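Side-chain contact in cytochrome P450 (Novosphingobium aromaticivorans, PDB 3OFT), which is a haem-binding member of the cytochrome P450 family, with the mainly helical fold and buried iron porphyrin of that family: residues W61-A64 / E65-S68. Sequence-based numbering, arbitrary orientation.
Sequences WGDA and ERLS. With HEM (protoporphyrin IX containing Fe), chain D.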
loop_
_atom_site.group_PDB
_atom_site.type_symbol
_atom_site.label_atom_id
_atom_site.label_comp_id
_atom_site.label_asym_id
_atom_site.label_seq_id
_atom_site.Cartn_x
_atom_site.Cartn_y
_atom_site.Cartn_z
ATOM N N TRP A 61 14.773 -5.853 4.557
ATOM C CA TRP A 61 13.482 -6.174 3.933
ATOM C C TRP A 61 13.624 -7.415 3.063
ATOM O O TRP A 61 12.698 -8.234 2.956
ATOM C CB TRP A 61 13.025 -4.992 3.079
ATOM C CG TRP A 61 11.533 -4.920 2.798
ATOM C CD1 TRP A 61 10.708 -5.910 2.347
ATOM C CD2 TRP A 61 10.739 -3.746 2.898
ATOM N NE1 TRP A 61 9.408 -5.407 2.182
ATOM C CE2 TRP A 61 9.420 -4.083 2.514
ATOM C CE3 TRP A 61 11.014 -2.434 3.283
ATOM C CZ2 TRP A 61 8.367 -3.145 2.517
ATOM C CZ3 TRP A 61 9.969 -1.492 3.277
ATOM C CH2 TRP A 61 8.663 -1.863 2.893
ATOM N N GLY A 62 14.788 -7.551 2.436
ATOM C CA GLY A 62 15.032 -8.661 1.536
ATOM C C GLY A 62 15.487 -9.948 2.224
ATOM O O GLY A 62 15.529 -11.007 1.581
ATOM N N ASP A 63 15.836 -9.867 3.507
ATOM C CA ASP A 63 16.302 -11.043 4.265
ATOM C C ASP A 63 15.088 -11.814 4.767
ATOM O O ASP A 63 14.787 -11.813 5.961
ATOM C CB ASP A 63 17.209 -10.612 5.435
ATOM C CG ASP A 63 17.987 -11.788 6.072
ATOM O OD1 ASP A 63 17.641 -12.969 5.817
ATOM O OD2 ASP A 63 18.932 -11.492 6.863
ATOM N N ALA A 64 14.418 -12.537 3.874
ATOM C CA ALA A 64 13.204 -13.254 4.270
ATOM C C ALA A 64 13.553 -14.478 5.106
ATOM O O ALA A 64 12.692 -14.990 5.816
ATOM C CB ALA A 64 12.332 -13.687 3.039
ATOM N N GLU A 65 14.806 -14.936 5.029
ATOM C CA GLU A 65 15.187 -16.123 5.809
ATOM C C GLU A 65 15.326 -15.848 7.323
ATOM O O GLU A 65 14.802 -16.587 8.156
ATOM C CB GLU A 65 16.445 -16.804 5.228
ATOM C CG GLU A 65 16.928 -18.015 6.109
ATOM C CD GLU A 65 18.179 -18.721 5.592
ATOM O OE1 GLU A 65 18.936 -18.088 4.820
ATOM O OE2 GLU A 65 18.390 -19.910 5.961
ATOM N N ARG A 66 15.952 -14.749 7.686
ATOM C CA ARG A 66 16.217 -14.485 9.086
ATOM C C ARG A 66 15.224 -13.523 9.734
ATOM O O ARG A 66 15.100 -13.510 10.952
ATOM C CB ARG A 66 17.639 -13.996 9.247
ATOM C CG ARG A 66 18.673 -15.017 8.745
ATOM C CD ARG A 66 20.048 -14.532 9.094
ATOM N NE ARG A 66 20.399 -13.349 8.290
ATOM C CZ ARG A 66 21.502 -12.632 8.440
ATOM N NH1 ARG A 66 22.382 -12.934 9.393
ATOM N NH2 ARG A 66 21.733 -11.599 7.646
ATOM N N LEU A 67 14.495 -12.755 8.920
ATOM C CA LEU A 67 13.472 -11.816 9.428
ATOM C C LEU A 67 12.121 -12.232 8.860
ATOM O O LEU A 67 11.817 -11.950 7.699
ATOM C CB LEU A 67 13.819 -10.376 9.027
ATOM C CG LEU A 67 15.128 -9.818 9.581
ATOM C CD1 LEU A 67 15.194 -8.346 9.174
ATOM C CD2 LEU A 67 15.194 -9.922 11.112
ATOM N N SER A 68 11.337 -12.889 9.709
ATOM C CA SER A 68 10.061 -13.504 9.397
ATOM C C SER A 68 9.004 -12.445 9.247
ATOM O O SER A 68 9.043 -11.379 9.903
ATOM C CB SER A 68 9.638 -14.501 10.508
ATOM O OG SER A 68 8.296 -15.016 10.370
HETATM C CHA HEM D . 2.659 -6.996 -0.632
HETATM C CHB HEM D . 2.686 -2.171 -1.284
HETATM C CHC HEM D . -1.238 -2.552 -4.068
HETATM C CHD HEM D . -1.843 -7.081 -2.575
HETATM C C1A HEM D . 3.029 -5.663 -0.639
HETATM C C2A HEM D . 4.243 -5.149 -0.051
HETATM C C3A HEM D . 4.281 -3.831 -0.215
HETATM C C4A HEM D . 3.046 -3.438 -0.898
HETATM C CMA HEM D . 5.406 -2.909 0.318
HETATM C CAA HEM D . 5.358 -6.005 0.618
HETATM C CBA HEM D . 4.935 -6.283 2.043
HETATM C CGA HEM D . 6.007 -7.026 2.827
HETATM O O1A HEM D . 5.714 -7.433 3.995
HETATM O O2A HEM D . 7.166 -7.242 2.352
HETATM C C1B HEM D . 1.627 -1.834 -2.115
HETATM C C2B HEM D . 1.353 -0.525 -2.651
HETATM C C3B HEM D . 0.258 -0.654 -3.427
HETATM C C4B HEM D . -0.169 -2.039 -3.386
HETATM C CMB HEM D . 2.201 0.726 -2.356
HETATM C CAB HEM D . -0.541 0.371 -4.237
HETATM C CBB HEM D . -0.255 1.686 -4.253
HETATM C C1C HEM D . -1.789 -3.794 -3.949
HETATM C C2C HEM D . -2.950 -4.313 -4.660
HETATM C C3C HEM D . -3.120 -5.584 -4.198
HETATM C C4C HEM D . -2.040 -5.908 -3.295
HETATM C CMC HEM D . -3.810 -3.503 -5.683
HETATM C CAC HEM D . -4.158 -6.666 -4.581
HETATM C CBC HEM D . -5.395 -6.369 -4.965
HETATM C C1D HEM D . -0.702 -7.480 -1.960
HETATM C C2D HEM D . -0.487 -8.820 -1.434
HETATM C C3D HEM D . 0.925 -8.792 -0.876
HETATM C C4D HEM D . 1.425 -7.458 -1.061
HETATM C CMD HEM D . -1.473 -10.040 -1.496
HETATM C CAD HEM D . 1.625 -10.014 -0.214
HETATM C CBD HEM D . 2.603 -10.559 -1.269
HETATM C CGD HEM D . 3.426 -11.637 -0.553
HETATM O O1D HEM D . 3.465 -11.702 0.692
HETATM O O2D HEM D . 4.110 -12.423 -1.216
HETATM N NA HEM D . 2.322 -4.584 -1.173
HETATM N NB HEM D . 0.704 -2.721 -2.630
HETATM N NC HEM D . -1.243 -4.804 -3.172
HETATM N ND HEM D . 0.426 -6.708 -1.703
HETATM FE FE HEM D . 0.590 -4.722 -2.232
HETATM O O HOH W 1 19.512 -14.706 5.240
HETATM O O HOH W 2 -0.653 -4.278 -0.239
#
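The carboxylate of D63 sits at the edge of the R66 guanidinium, not over either face, with the two planes 37° apart. Both contacts fall on one oxygen: D63 OD2 receives R66 NE at 2.8 Å through its syn lone pair and R66 NH2 at 2.9 Å nearly along its C-O direction. Each bond is bent, and OD2 is tilted somewhat from the guanidinium plane, so this is a side-on salt bridge gripped on a single atom. R66 reaches it because its chain bends at chi3 (-70°), bringing NE and NH2 back toward D63.

The other oxygen serves the backbone. R66 N donates to D63 OD1 at 3.1 Å, approaching from above the carboxylate plane, and a water donates to the same oxygen at 2.6 Å; together with the salt bridge, these bonds should restrict rotation of the carboxylate. With CG anti to the backbone N (chi1 -167°), beside the carbonyl carbon, the carboxylate is carried toward R66. In the main chain, a weak bond from A64 N to G62 O (3.0 Å) goes with an inverse gamma turn centred on D63, and the bond from L67 N to D63 O (3.1 Å), four residues along, closes the following turn.

At the end of helix 54-62 the W61 indole turns to the haem, not to segment 65-68. A propionate oxygen lies at the ring edge, near its plane, and W61 NE1 donates to HEM O2A at 2.9 Å; R285, R98 and H343 also hydrogen-bond the haem.

The bonds from D63 to R66 and L67 bridge the tight connection between helix 54-62 and edge strand 67-68, which pairs with strand 282-287. The arrangement is thus a helix-to-strand turn braced by an aspartate, at the surface of a cytochrome P450 just after the helix end whose W61 reaches the haem propionate.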